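Local coordinates for ribosomal protein s2-related protein (Deinococcus radiodurans, PDB 2JH3) that binds a [4Fe-4S] cluster and has a CbiX-related chelatase fold, so that it may act as a sirohydrochlorin ferrochelatase, at residues V67-V72 and R108-T113; T138-V143 and R167-G172; V325-L330 and L364-E369; I345-T350 and A423-T428. All coordinates share one frame; numbering follows the deposited sequence.

Contact 1. Residues V67-V72 and R108-T113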
loop_
_atom_site.group_PDB
_atom_site.type_symbol
_atom_site.label_atom_id
_atom_site.label_comp_id
_atom_site.label_asym_id
_atom_site.label_seq_id
_atom_site.Cartn_x
_atom_site.Cartn_y
_atom_site.Cartn_z
ATOM N N VAL A 67 -11.137 -34.640 -10.879
ATOM C CA VAL A 67 -11.501 -33.572 -9.920
ATOM C C VAL A 67 -13.007 -33.424 -9.761
ATOM O O VAL A 67 -13.771 -33.545 -10.735
ATOM C CB VAL A 67 -10.801 -32.228 -10.317
ATOM C CG1 VAL A 67 -11.319 -31.711 -11.540
ATOM C CG2 VAL A 67 -10.952 -31.141 -9.219
ATOM N N THR A 68 -13.433 -33.246 -8.514
ATOM C CA THR A 68 -14.851 -33.004 -8.193
ATOM C C THR A 68 -14.871 -31.602 -7.587
ATOM O O THR A 68 -14.071 -31.309 -6.669
ATOM C CB THR A 68 -15.408 -34.053 -7.173
ATOM O OG1 THR A 68 -15.226 -35.348 -7.691
ATOM C CG2 THR A 68 -16.897 -33.834 -6.930
ATOM N N VAL A 69 -15.730 -30.753 -8.128
ATOM C CA VAL A 69 -15.852 -29.371 -7.684
ATOM C C VAL A 69 -17.237 -29.208 -7.049
ATOM O O VAL A 69 -18.244 -29.316 -7.754
ATOM C CB VAL A 69 -15.702 -28.405 -8.841
ATOM C CG1 VAL A 69 -15.829 -26.979 -8.437
ATOM C CG2 VAL A 69 -14.313 -28.623 -9.520
ATOM N N VAL A 70 -17.242 -28.931 -5.754
ATOM C CA VAL A 70 -18.514 -28.640 -5.023
ATOM C C VAL A 70 -18.635 -27.165 -4.616
ATOM O O VAL A 70 -17.825 -26.664 -3.810
ATOM C CB VAL A 70 -18.624 -29.490 -3.745
ATOM C CG1 VAL A 70 -20.000 -29.213 -2.955
ATOM C CG2 VAL A 70 -18.504 -30.991 -4.062
ATOM N N PRO A 71 -19.703 -26.481 -5.063
ATOM C CA PRO A 71 -20.012 -25.158 -4.555
ATOM C C PRO A 71 -20.577 -25.094 -3.126
ATOM O O PRO A 71 -21.705 -25.540 -2.890
ATOM C CB PRO A 71 -21.081 -24.628 -5.561
ATOM C CG PRO A 71 -20.944 -25.492 -6.740
ATOM C CD PRO A 71 -20.627 -26.831 -6.149
ATOM N N VAL A 72 -19.817 -24.479 -2.214
ATOM C CA VAL A 72 -20.263 -24.225 -0.839
ATOM C C VAL A 72 -21.099 -22.927 -0.848
ATOM O O VAL A 72 -20.660 -21.865 -0.393
ATOM C CB VAL A 72 -19.043 -24.182 0.152
ATOM C CG1 VAL A 72 -19.524 -24.073 1.646
ATOM C CG2 VAL A 72 -18.256 -25.430 0.038
ATOM N N ARG A 108 -7.579 -32.792 -17.285
ATOM C CA ARG A 108 -8.416 -33.270 -16.200
ATOM C C ARG A 108 -9.864 -33.558 -16.593
ATOM O O ARG A 108 -10.456 -32.857 -17.434
ATOM C CB ARG A 108 -8.404 -32.241 -15.082
ATOM C CG ARG A 108 -6.998 -31.840 -14.676
ATOM C CD ARG A 108 -7.022 -31.001 -13.451
ATOM N NE ARG A 108 -5.698 -30.667 -12.914
ATOM C CZ ARG A 108 -4.892 -29.721 -13.403
ATOM N NH1 ARG A 108 -5.242 -29.070 -14.502
ATOM N NH2 ARG A 108 -3.715 -29.458 -12.814
ATOM N N ARG A 109 -10.408 -34.618 -15.987
ATOM C CA ARG A 109 -11.832 -34.824 -15.907
ATOM C C ARG A 109 -12.381 -34.118 -14.671
ATOM O O ARG A 109 -12.044 -34.444 -13.553
ATOM C CB ARG A 109 -12.120 -36.278 -15.770
ATOM C CG ARG A 109 -13.555 -36.620 -15.947
ATOM C CD ARG A 109 -13.760 -38.016 -15.429
ATOM N NE ARG A 109 -15.116 -38.505 -15.649
ATOM C CZ ARG A 109 -16.097 -38.503 -14.739
ATOM N NH1 ARG A 109 -15.899 -38.009 -13.511
ATOM N NH2 ARG A 109 -17.289 -39.020 -15.065
ATOM N N VAL A 110 -13.246 -33.159 -14.913
ATOM C CA VAL A 110 -13.844 -32.333 -13.892
ATOM C C VAL A 110 -15.337 -32.630 -13.860
ATOM O O VAL A 110 -16.008 -32.543 -14.896
ATOM C CB VAL A 110 -13.681 -30.828 -14.267
ATOM C CG1 VAL A 110 -14.145 -29.936 -13.138
ATOM C CG2 VAL A 110 -12.230 -30.542 -14.652
ATOM N N ARG A 111 -15.830 -32.903 -12.667
ATOM C CA ARG A 111 -17.280 -32.979 -12.369
ATOM C C ARG A 111 -17.663 -31.836 -11.414
ATOM O O ARG A 111 -17.144 -31.732 -10.306
ATOM C CB ARG A 111 -17.589 -34.332 -11.736
ATOM C CG ARG A 111 -19.033 -34.643 -11.594
ATOM C CD ARG A 111 -19.212 -36.144 -11.215
ATOM N NE ARG A 111 -20.048 -36.180 -10.031
ATOM C CZ ARG A 111 -19.641 -36.491 -8.808
ATOM N NH1 ARG A 111 -18.393 -36.880 -8.546
ATOM N NH2 ARG A 111 -20.534 -36.418 -7.842
ATOM N N TYR A 112 -18.554 -30.993 -11.893
ATOM C CA TYR A 112 -19.119 -29.857 -11.176
ATOM C C TYR A 112 -20.478 -30.251 -10.613
ATOM O O TYR A 112 -21.400 -30.622 -11.363
ATOM C CB TYR A 112 -19.222 -28.668 -12.126
ATOM C CG TYR A 112 -19.783 -27.382 -11.537
ATOM C CD1 TYR A 112 -19.043 -26.615 -10.650
ATOM C CD2 TYR A 112 -21.050 -26.925 -11.874
ATOM C CE1 TYR A 112 -19.540 -25.425 -10.135
ATOM C CE2 TYR A 112 -21.550 -25.721 -11.347
ATOM C CZ TYR A 112 -20.777 -24.984 -10.479
ATOM O OH TYR A 112 -21.239 -23.806 -9.912
ATOM N N THR A 113 -20.591 -30.247 -9.286
ATOM C CA THR A 113 -21.827 -30.715 -8.640
ATOM C C THR A 113 -22.844 -29.570 -8.432
ATOM O O THR A 113 -22.567 -28.375 -8.644
ATOM C CB THR A 113 -21.578 -31.387 -7.279
ATOM O OG1 THR A 113 -21.266 -30.410 -6.255
ATOM C CG2 THR A 113 -20.442 -32.395 -7.333
HETATM O O HOH W 1 -14.206 -36.363 -11.814
#
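Four backbone hydrogen bonds join V67-V72 to R108-T113 in parallel register. V67 N donates to R109 O, R111 N to V67 O, V69 N to R111 O and T113 N to V69 O, the last at 3.0 Å and almost straight (175°). On one face V67 and V110 lie side by side. V67 CG1 sits between N and C of its own backbone (chi1 68°), and its contact with V110 CG2 is tight at 3.4 Å. Next along, V69 CG1, anti to its backbone N, meets the edge of the Y112 ring in plane, 3.9 Å from CD1, while P71 CG packs 3.7 Å from Y112 CE1. On the other face T68 CG2 meets T113 CG2 at 3.8 Å. Water 1 donates to V67 O and accepts from R109 NH1, so V67 O is gripped by a peptide N-H and a water. Further out, T80 O fixes the Y112 hydroxyl, and the bent R111 side chain is anchored on A261 O and G99 O. Backbone bonds of T68 and V70 to strand 5-10 place strand 66-71 between 5-10 and 108-112, interior to the mixed sheet of the first CbiX region, as expected of a chelatase-type α/β fold.

Contact 2. Residues T138-V143 and R167-G172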
loop_
_atom_site.group_PDB
_atom_site.type_symbol
_atom_site.label_atom_id
_atom_site.label_comp_id
_atom_site.label_asym_id
_atom_site.label_seq_id
_atom_site.Cartn_x
_atom_site.Cartn_y
_atom_site.Cartn_z
ATOM N N THR A 138 -34.066 -28.997 26.484
ATOM C CA THR A 138 -35.355 -28.724 25.798
ATOM C C THR A 138 -35.840 -29.846 24.866
ATOM O O THR A 138 -35.026 -30.564 24.289
ATOM C CB THR A 138 -35.310 -27.370 25.032
ATOM O OG1 THR A 138 -35.325 -26.288 25.980
ATOM C CG2 THR A 138 -36.498 -27.231 24.082
ATOM N N ASP A 139 -37.157 -29.992 24.731
ATOM C CA ASP A 139 -37.724 -30.977 23.838
ATOM C C ASP A 139 -38.182 -30.307 22.569
ATOM O O ASP A 139 -39.115 -29.491 22.624
ATOM C CB ASP A 139 -38.931 -31.628 24.468
ATOM C CG ASP A 139 -39.522 -32.700 23.595
ATOM O OD1 ASP A 139 -40.209 -32.354 22.613
ATOM O OD2 ASP A 139 -39.305 -33.895 23.897
ATOM N N PRO A 140 -37.558 -30.656 21.418
ATOM C CA PRO A 140 -37.875 -30.154 20.056
ATOM C C PRO A 140 -39.344 -30.015 19.681
ATOM O O PRO A 140 -39.719 -29.052 18.988
ATOM C CB PRO A 140 -37.224 -31.206 19.139
ATOM C CG PRO A 140 -36.028 -31.660 19.921
ATOM C CD PRO A 140 -36.395 -31.566 21.398
ATOM N N ALA A 141 -40.184 -30.958 20.105
ATOM C CA ALA A 141 -41.593 -30.917 19.705
ATOM C C ALA A 141 -42.318 -29.725 20.369
ATOM O O ALA A 141 -43.382 -29.297 19.919
ATOM C CB ALA A 141 -42.290 -32.249 20.030
ATOM N N ASP A 142 -41.700 -29.188 21.423
ATOM C CA ASP A 142 -42.112 -27.890 22.022
ATOM C C ASP A 142 -41.650 -26.608 21.251
ATOM O O ASP A 142 -42.009 -25.486 21.663
ATOM C CB ASP A 142 -41.609 -27.792 23.497
ATOM C CG ASP A 142 -42.310 -28.809 24.460
ATOM O OD1 ASP A 142 -43.286 -29.470 24.056
ATOM O OD2 ASP A 142 -41.877 -28.925 25.640
ATOM N N VAL A 143 -40.896 -26.761 20.145
ATOM C CA VAL A 143 -40.223 -25.649 19.462
ATOM C C VAL A 143 -40.617 -25.473 17.975
ATOM O O VAL A 143 -40.662 -26.437 17.210
ATOM C CB VAL A 143 -38.698 -25.817 19.609
ATOM C CG1 VAL A 143 -37.933 -24.617 19.050
ATOM C CG2 VAL A 143 -38.326 -25.932 21.085
ATOM N N ARG A 167 -40.501 -34.939 8.752
ATOM C CA ARG A 167 -39.827 -35.530 9.915
ATOM C C ARG A 167 -40.565 -35.288 11.271
ATOM O O ARG A 167 -40.646 -36.187 12.114
ATOM C CB ARG A 167 -38.419 -34.995 10.054
ATOM C CG ARG A 167 -37.502 -35.427 8.960
ATOM C CD ARG A 167 -36.610 -34.267 8.558
ATOM N NE ARG A 167 -35.511 -34.721 7.732
ATOM C CZ ARG A 167 -34.278 -34.932 8.178
ATOM N NH1 ARG A 167 -33.908 -34.710 9.459
ATOM N NH2 ARG A 167 -33.397 -35.377 7.303
ATOM N N GLY A 168 -41.059 -34.062 11.490
ATOM C CA GLY A 168 -41.913 -33.771 12.654
ATOM C C GLY A 168 -41.223 -33.629 13.982
ATOM O O GLY A 168 -41.865 -33.503 15.014
ATOM N N GLN A 169 -39.916 -33.575 14.011
ATOM C CA GLN A 169 -39.255 -33.416 15.301
ATOM C C GLN A 169 -39.619 -32.094 16.012
ATOM O O GLN A 169 -39.402 -31.941 17.247
ATOM C CB GLN A 169 -37.743 -33.507 15.115
ATOM C CG GLN A 169 -36.988 -33.901 16.392
ATOM C CD GLN A 169 -35.445 -33.872 16.228
ATOM O OE1 GLN A 169 -34.891 -33.108 15.412
ATOM N NE2 GLN A 169 -34.751 -34.708 17.023
ATOM N N PHE A 170 -40.126 -31.129 15.239
ATOM C CA PHE A 170 -40.372 -29.774 15.749
ATOM C C PHE A 170 -41.841 -29.483 15.647
ATOM O O PHE A 170 -42.550 -30.083 14.839
ATOM C CB PHE A 170 -39.551 -28.686 14.970
ATOM C CG PHE A 170 -38.048 -28.869 15.079
ATOM C CD1 PHE A 170 -37.356 -29.581 14.115
ATOM C CD2 PHE A 170 -37.347 -28.344 16.153
ATOM C CE1 PHE A 170 -36.031 -29.785 14.237
ATOM C CE2 PHE A 170 -35.988 -28.559 16.283
ATOM C CZ PHE A 170 -35.336 -29.300 15.315
ATOM N N ALA A 171 -42.259 -28.479 16.409
ATOM C CA ALA A 171 -43.660 -28.012 16.451
ATOM C C ALA A 171 -44.146 -27.531 15.122
ATOM O O ALA A 171 -45.282 -27.752 14.760
ATOM C CB ALA A 171 -43.826 -26.893 17.521
ATOM N N GLY A 172 -43.302 -26.834 14.380
ATOM C CA GLY A 172 -43.623 -26.520 13.004
ATOM C C GLY A 172 -42.368 -25.960 12.323
ATOM O O GLY A 172 -41.331 -25.804 12.969
#
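A single direct hydrogen bond links T138-V143 to R167-G172. A171 N donates to V143 O over 2.7 Å, but the approach is bent, with 144° at the hydrogen and the donor 37° above the carbonyl plane. The same oxygen is flanked by carbon: A171 CB lies 3.2 Å and F170 CB 3.4 Å from V143 O, and the F170 ring presents its edge to that oxygen in plane.

Carbon-to-oxygen contacts carry much of the remaining interface. F170 CA points its hydrogen at P140 O, 3.4 Å away and nearly straight at 163°. P140 CB sits only 3.0 Å from Q169 O, a close approach of the proline to the opposite peptide. A141 O is met by A171 CB at 3.4 Å.

Apolar packing is looser. P140 CB lies 4.1 Å from F170 CE2, and P140 CB also meets the aliphatic CG of Q169, whose extended chain leads to a hydrogen bond between OE1 and R131.

Within T138-V143, an Asx turn, D139 OD1 accepting from A141 N, overlaps the start of the 3-10 segment 140-142, where V143 N also bonds to P140 O.

Both segments lie in helix-to-strand connections. Residues 138-143 lead from helix 122-133 into strand 144-149. In the other connection R167 is the last residue of helix 155-167, and the chain runs on into strand 172-177. The two meet where these neighbouring parallel strands begin, with F170 packed on A130 of helix 122-133.

Contact 3. Residues V325-L330 and L364-E369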
loop_
_atom_site.group_PDB
_atom_site.type_symbol
_atom_site.label_atom_id
_atom_site.label_comp_id
_atom_site.label_asym_id
_atom_site.label_seq_id
_atom_site.Cartn_x
_atom_site.Cartn_y
_atom_site.Cartn_z
ATOM N N VAL A 325 2.440 -24.407 12.768
ATOM C CA VAL A 325 3.019 -25.663 12.304
ATOM C C VAL A 325 2.108 -26.365 11.308
ATOM O O VAL A 325 2.329 -27.528 11.015
ATOM C CB VAL A 325 3.387 -26.589 13.523
ATOM C CG1 VAL A 325 4.440 -25.952 14.405
ATOM C CG2 VAL A 325 2.120 -26.969 14.304
ATOM N N THR A 326 1.024 -25.705 10.866
ATOM C CA THR A 326 0.061 -26.282 9.917
ATOM C C THR A 326 -0.101 -25.287 8.741
ATOM O O THR A 326 0.126 -24.082 8.883
ATOM C CB THR A 326 -1.366 -26.486 10.529
ATOM O OG1 THR A 326 -1.840 -25.225 10.959
ATOM C CG2 THR A 326 -1.325 -27.367 11.741
ATOM N N PRO A 327 -0.384 -25.782 7.553
ATOM C CA PRO A 327 -0.722 -24.882 6.398
ATOM C C PRO A 327 -1.847 -23.937 6.674
ATOM O O PRO A 327 -1.852 -22.751 6.299
ATOM C CB PRO A 327 -1.122 -25.887 5.314
ATOM C CG PRO A 327 -0.436 -27.117 5.688
ATOM C CD PRO A 327 -0.289 -27.188 7.123
ATOM N N GLU A 328 -2.832 -24.426 7.420
ATOM C CA GLU A 328 -4.005 -23.623 7.717
ATOM C C GLU A 328 -3.702 -22.504 8.711
ATOM O O GLU A 328 -4.297 -21.391 8.629
ATOM C CB GLU A 328 -5.151 -24.520 8.258
ATOM C CG GLU A 328 -5.758 -25.543 7.279
ATOM C CD GLU A 328 -4.981 -26.894 7.141
ATOM O OE1 GLU A 328 -3.905 -27.046 7.746
ATOM O OE2 GLU A 328 -5.489 -27.835 6.460
ATOM N N GLY A 329 -2.865 -22.773 9.686
ATOM C CA GLY A 329 -2.375 -21.736 10.580
ATOM C C GLY A 329 -1.603 -20.614 9.894
ATOM O O GLY A 329 -1.740 -19.423 10.234
ATOM N N LEU A 330 -0.697 -21.020 9.018
ATOM C CA LEU A 330 0.044 -20.079 8.167
ATOM C C LEU A 330 -0.889 -19.213 7.335
ATOM O O LEU A 330 -0.683 -18.001 7.266
ATOM C CB LEU A 330 0.953 -20.858 7.245
ATOM C CG LEU A 330 1.753 -20.124 6.155
ATOM C CD1 LEU A 330 2.522 -18.996 6.775
ATOM C CD2 LEU A 330 2.685 -21.052 5.475
ATOM N N LEU A 364 4.429 -28.971 2.929
ATOM C CA LEU A 364 5.008 -27.805 2.235
ATOM C C LEU A 364 4.168 -27.276 1.099
ATOM O O LEU A 364 3.967 -26.055 0.973
ATOM C CB LEU A 364 6.451 -28.111 1.710
ATOM C CG LEU A 364 7.298 -26.935 1.135
ATOM C CD1 LEU A 364 7.496 -25.853 2.119
ATOM C CD2 LEU A 364 8.699 -27.486 0.667
ATOM N N ARG A 365 3.673 -28.178 0.248
ATOM C CA ARG A 365 2.896 -27.795 -0.903
ATOM C C ARG A 365 1.612 -27.097 -0.496
ATOM O O ARG A 365 1.310 -26.005 -1.000
ATOM C CB ARG A 365 2.572 -29.003 -1.748
ATOM C CG ARG A 365 1.686 -28.673 -2.938
ATOM C CD ARG A 365 1.618 -29.772 -3.946
ATOM N NE ARG A 365 0.349 -30.504 -4.054
ATOM C CZ ARG A 365 -0.119 -31.474 -3.245
ATOM N NH1 ARG A 365 0.488 -31.846 -2.098
ATOM N NH2 ARG A 365 -1.258 -32.077 -3.572
ATOM N N LEU A 366 0.819 -27.734 0.378
ATOM C CA LEU A 366 -0.415 -27.036 0.864
ATOM C C LEU A 366 -0.104 -25.728 1.534
ATOM O O LEU A 366 -0.781 -24.793 1.321
ATOM C CB LEU A 366 -1.299 -27.937 1.749
ATOM C CG LEU A 366 -2.704 -27.382 2.109
ATOM C CD1 LEU A 366 -3.565 -27.135 0.898
ATOM C CD2 LEU A 366 -3.413 -28.347 3.116
ATOM N N GLY A 367 0.925 -25.670 2.356
ATOM C CA GLY A 367 1.400 -24.462 2.911
ATOM C C GLY A 367 1.637 -23.324 1.964
ATOM O O GLY A 367 1.077 -22.243 2.097
ATOM N N LEU A 368 2.377 -23.627 0.932
ATOM C CA LEU A 368 2.705 -22.662 -0.108
ATOM C C LEU A 368 1.561 -22.356 -1.030
ATOM O O LEU A 368 1.445 -21.219 -1.452
ATOM C CB LEU A 368 3.931 -23.157 -0.925
ATOM C CG LEU A 368 5.392 -22.692 -0.716
ATOM C CD1 LEU A 368 5.651 -21.566 0.295
ATOM C CD2 LEU A 368 6.353 -23.745 -0.523
ATOM N N GLU A 369 0.705 -23.341 -1.321
ATOM C CA GLU A 369 -0.487 -23.109 -2.080
ATOM C C GLU A 369 -1.539 -22.240 -1.376
ATOM O O GLU A 369 -2.201 -21.442 -2.062
ATOM C CB GLU A 369 -1.156 -24.403 -2.510
ATOM C CG GLU A 369 -2.135 -24.134 -3.645
ATOM C CD GLU A 369 -1.390 -23.997 -4.972
ATOM O OE1 GLU A 369 -0.911 -25.062 -5.437
ATOM O OE2 GLU A 369 -1.256 -22.878 -5.523
HETATM O O HOH W 2 -0.467 -21.348 4.167
#
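This is a helix-to-helix contact within the DR2241 stabilising domain, in which the N-terminal turn of helix 327-333 rests on helix 361-371 at G367. T326 is the N-cap. Its OG1 accepts from G329 N at 2.9 Å, tying off the first turn and setting the start of the helix just before the residue that makes the main contact.

P327 follows and carries most of the packing. Its ring lies against the backbone of the second helix, with CB 3.6 Å from G367 N, and P327 CA and G367 CA are 4.1 Å apart. Beside it, the L366 side chain crosses the P327 ring at about a right angle and brings its CG to 3.9 Å from P327 CB.

E328 starts away from the partner helix, but its chain bends at chi2 (83°), so that OE2 comes to 4.0 Å from L366 CD2. The charge of this carboxylate is paired with R31 of helix 18-35, which also touches L366.

L330, one turn after the N-cap, points back to the partner with CG anti to its backbone N. Its CD2 lies 3.9 Å from G367 O, and its side chain also packs on W355 and A357 of strand 355-359. No direct hydrogen bond joins the segments; instead water 2 donates to both P327 O and G367 O, the latter at 2.7 Å.

Contact 4. Residues I345-T350 and A423-T428; sequences IRTWRT and ASCLRT. With SF4 (iron/sulfur cluster), chain E.
The [4Fe-4S] site brings together the loop 345-350 and A423-T428, which supplies the cluster ligand C425; C422, C450 and C454 complete the ligand set. Beside the cluster a single backbone bridge pairs W348 with C425. A423 takes part through water 3, which donates to its carbonyl O and accepts from R349 NH2, an arginine whose NH1 reaches E296 and L351 of the second subunit.

S424 lays its CB over the six-membered ring of W348, 3.5 Å from the centroid and 11° off the ring normal, a CH-pi contact. Its carbonyl accepts from R349 N at 2.7 Å, nearly along the C=O axis, the first bond of the bridge.

C425, with SG anti to its backbone N (chi1 -161°), binds FE3 at 2.3 Å. Its sulfur also accepts from R427 N, and such a bond would probably draw charge from the thiolate. W348 turns its ring edge to the cluster, placing NE1 3.4 Å from S1.

L426 N makes the second bridge bond, to T347 O at 2.8 Å, from 30° above the carbonyl plane, and L426 CD1 packs against R349 CG. The L426 carbonyl accepts from R353 of the second subunit, so the loop also meets the dimer interface.

R427 extends from CG to NE across T347 and reaches a salt bridge with E52, while its CB lies near cluster sulfur S2. Over one face of its guanidinium stands the T347 methyl CG2, 3.6 Å from R427 CZ.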
loop_
_atom_site.group_PDB
_atom_site.type_symbol
_atom_site.label_atom_id
_atom_site.label_comp_id
_atom_site.label_asym_id
_atom_site.label_seq_id
_atom_site.Cartn_x
_atom_site.Cartn_y
_atom_site.Cartn_z
ATOM N N ILE A 345 -5.939 -10.560 -2.619
ATOM C CA ILE A 345 -4.911 -10.869 -3.549
ATOM C C ILE A 345 -3.600 -11.048 -2.787
ATOM O O ILE A 345 -3.033 -10.081 -2.287
ATOM C CB ILE A 345 -4.745 -9.735 -4.641
ATOM C CG1 ILE A 345 -6.053 -9.409 -5.362
ATOM C CG2 ILE A 345 -3.690 -10.166 -5.620
ATOM C CD1 ILE A 345 -6.768 -10.554 -6.057
ATOM N N ARG A 346 -3.126 -12.304 -2.696
ATOM C CA ARG A 346 -2.088 -12.660 -1.725
ATOM C C ARG A 346 -0.704 -12.288 -2.204
ATOM O O ARG A 346 0.236 -12.334 -1.450
ATOM C CB ARG A 346 -2.226 -14.161 -1.374
ATOM C CG ARG A 346 -3.290 -14.412 -0.273
ATOM C CD ARG A 346 -3.627 -15.858 0.018
ATOM N NE ARG A 346 -4.191 -16.001 1.358
ATOM C CZ ARG A 346 -3.515 -16.029 2.491
ATOM N NH1 ARG A 346 -4.185 -16.127 3.627
ATOM N NH2 ARG A 346 -2.182 -16.127 2.517
ATOM N N THR A 347 -0.543 -11.993 -3.489
ATOM C CA THR A 347 0.714 -11.446 -4.026
ATOM C C THR A 347 0.919 -9.907 -3.827
ATOM O O THR A 347 1.888 -9.372 -4.298
ATOM C CB THR A 347 0.856 -11.727 -5.485
ATOM O OG1 THR A 347 -0.332 -11.385 -6.220
ATOM C CG2 THR A 347 1.135 -13.200 -5.675
ATOM N N TRP A 348 -0.014 -9.252 -3.160
ATOM C CA TRP A 348 0.176 -7.869 -2.789
ATOM C C TRP A 348 1.309 -7.770 -1.798
ATOM O O TRP A 348 1.519 -8.678 -0.985
ATOM C CB TRP A 348 -1.135 -7.207 -2.291
ATOM C CG TRP A 348 -1.924 -6.724 -3.428
ATOM C CD1 TRP A 348 -1.973 -7.288 -4.683
ATOM C CD2 TRP A 348 -2.831 -5.642 -3.446
ATOM N NE1 TRP A 348 -2.801 -6.570 -5.479
ATOM C CE2 TRP A 348 -3.315 -5.532 -4.754
ATOM C CE3 TRP A 348 -3.175 -4.653 -2.511
ATOM C CZ2 TRP A 348 -4.243 -4.541 -5.133
ATOM C CZ3 TRP A 348 -4.044 -3.658 -2.881
ATOM C CH2 TRP A 348 -4.561 -3.589 -4.183
ATOM N N ARG A 349 2.114 -6.716 -1.944
ATOM C CA ARG A 349 3.264 -6.439 -1.075
ATOM C C ARG A 349 2.832 -5.943 0.308
ATOM O O ARG A 349 3.248 -4.850 0.827
ATOM C CB ARG A 349 4.191 -5.465 -1.781
ATOM C CG ARG A 349 5.709 -5.574 -1.378
ATOM C CD ARG A 349 6.476 -4.257 -1.607
ATOM N NE ARG A 349 6.431 -3.942 -3.053
ATOM C CZ ARG A 349 7.145 -2.990 -3.649
ATOM N NH1 ARG A 349 7.937 -2.238 -2.932
ATOM N NH2 ARG A 349 7.021 -2.768 -4.935
ATOM N N THR A 350 2.017 -6.764 0.984
ATOM C CA THR A 350 1.364 -6.399 2.239
ATOM C C THR A 350 1.360 -7.552 3.218
ATOM O O THR A 350 0.625 -7.504 4.176
ATOM C CB THR A 350 -0.064 -5.984 1.981
ATOM O OG1 THR A 350 -0.727 -7.093 1.398
ATOM C CG2 THR A 350 -0.123 -4.772 1.027
ATOM N N ALA A 423 0.459 -1.575 -8.805
ATOM C CA ALA A 423 1.634 -1.131 -8.046
ATOM C C ALA A 423 1.759 -1.739 -6.694
ATOM O O ALA A 423 2.869 -1.795 -6.114
ATOM C CB ALA A 423 1.646 0.357 -7.966
ATOM N N SER A 424 0.636 -2.174 -6.132
ATOM C CA SER A 424 0.654 -2.877 -4.860
ATOM C C SER A 424 1.043 -4.337 -4.939
ATOM O O SER A 424 1.290 -4.985 -3.899
ATOM C CB SER A 424 -0.723 -2.742 -4.198
ATOM O OG SER A 424 -0.897 -1.419 -3.693
ATOM N N CYS A 425 1.079 -4.866 -6.153
ATOM C CA CYS A 425 1.190 -6.278 -6.405
ATOM C C CYS A 425 2.622 -6.694 -6.729
ATOM O O CYS A 425 3.338 -5.954 -7.416
ATOM C CB CYS A 425 0.301 -6.631 -7.610
ATOM S SG CYS A 425 -0.094 -8.396 -7.734
ATOM N N LEU A 426 3.041 -7.871 -6.307
ATOM C CA LEU A 426 4.325 -8.468 -6.790
ATOM C C LEU A 426 4.388 -8.868 -8.273
ATOM O O LEU A 426 5.464 -9.010 -8.906
ATOM C CB LEU A 426 4.615 -9.700 -5.963
ATOM C CG LEU A 426 5.457 -9.683 -4.641
ATOM C CD1 LEU A 426 5.813 -8.396 -4.114
ATOM C CD2 LEU A 426 5.013 -10.714 -3.548
ATOM N N ARG A 427 3.233 -9.172 -8.815
ATOM C CA ARG A 427 3.150 -9.768 -10.138
ATOM C C ARG A 427 3.367 -8.750 -11.242
ATOM O O ARG A 427 3.283 -7.514 -11.012
ATOM C CB ARG A 427 1.786 -10.447 -10.303
ATOM C CG ARG A 427 1.623 -11.664 -9.466
ATOM C CD ARG A 427 0.287 -12.306 -9.789
ATOM N NE ARG A 427 0.112 -13.731 -9.393
ATOM C CZ ARG A 427 -0.751 -14.236 -8.526
ATOM N NH1 ARG A 427 -0.885 -15.546 -8.428
ATOM N NH2 ARG A 427 -1.588 -13.457 -7.853
ATOM N N THR A 428 3.696 -9.288 -12.423
ATOM C CA THR A 428 3.926 -8.552 -13.684
ATOM C C THR A 428 2.807 -8.950 -14.677
ATOM O O THR A 428 2.654 -10.119 -15.007
ATOM C CB THR A 428 5.315 -8.948 -14.313
ATOM O OG1 THR A 428 6.386 -8.515 -13.445
ATOM C CG2 THR A 428 5.543 -8.239 -15.652
HETATM FE FE1 SF4 E . -2.546 -9.123 -11.729
HETATM FE FE2 SF4 E . -4.347 -8.188 -9.925
HETATM FE FE3 SF4 E . -1.712 -8.288 -9.323
HETATM FE FE4 SF4 E . -2.623 -6.457 -11.136
HETATM S S1 SF4 E . -3.165 -6.525 -8.876
HETATM S S2 SF4 E . -0.751 -7.777 -11.394
HETATM S S3 SF4 E . -4.286 -7.678 -12.200
HETATM S S4 SF4 E . -3.076 -10.114 -9.633
HETATM O O HOH W 3 4.516 -3.985 -5.466
HETATM O O HOH W 4 1.683 -2.918 -1.311
#

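Contacts 1, 3 and 4 are largely buried, whereas contact 2 is partly exposed and lies far out, its centre about 52 Å from that of contact 4 on the opposite side of the chain's centre. Contact 1 lies within one chelatase-like sheet and pairs strands by regular peptide bonds; contact 2, at the loops entering strands of the other, has a single bent bond. Contact 3 relies on apolar packing and a shared water between helices. Contact 4 adds metal ligation and links to the second subunit. Both draw on the stabilising domain, contact 3 with both segments and contact 4 with 345-350. Their segments alternate along the chain, and their nearest atoms are about 5 Å apart.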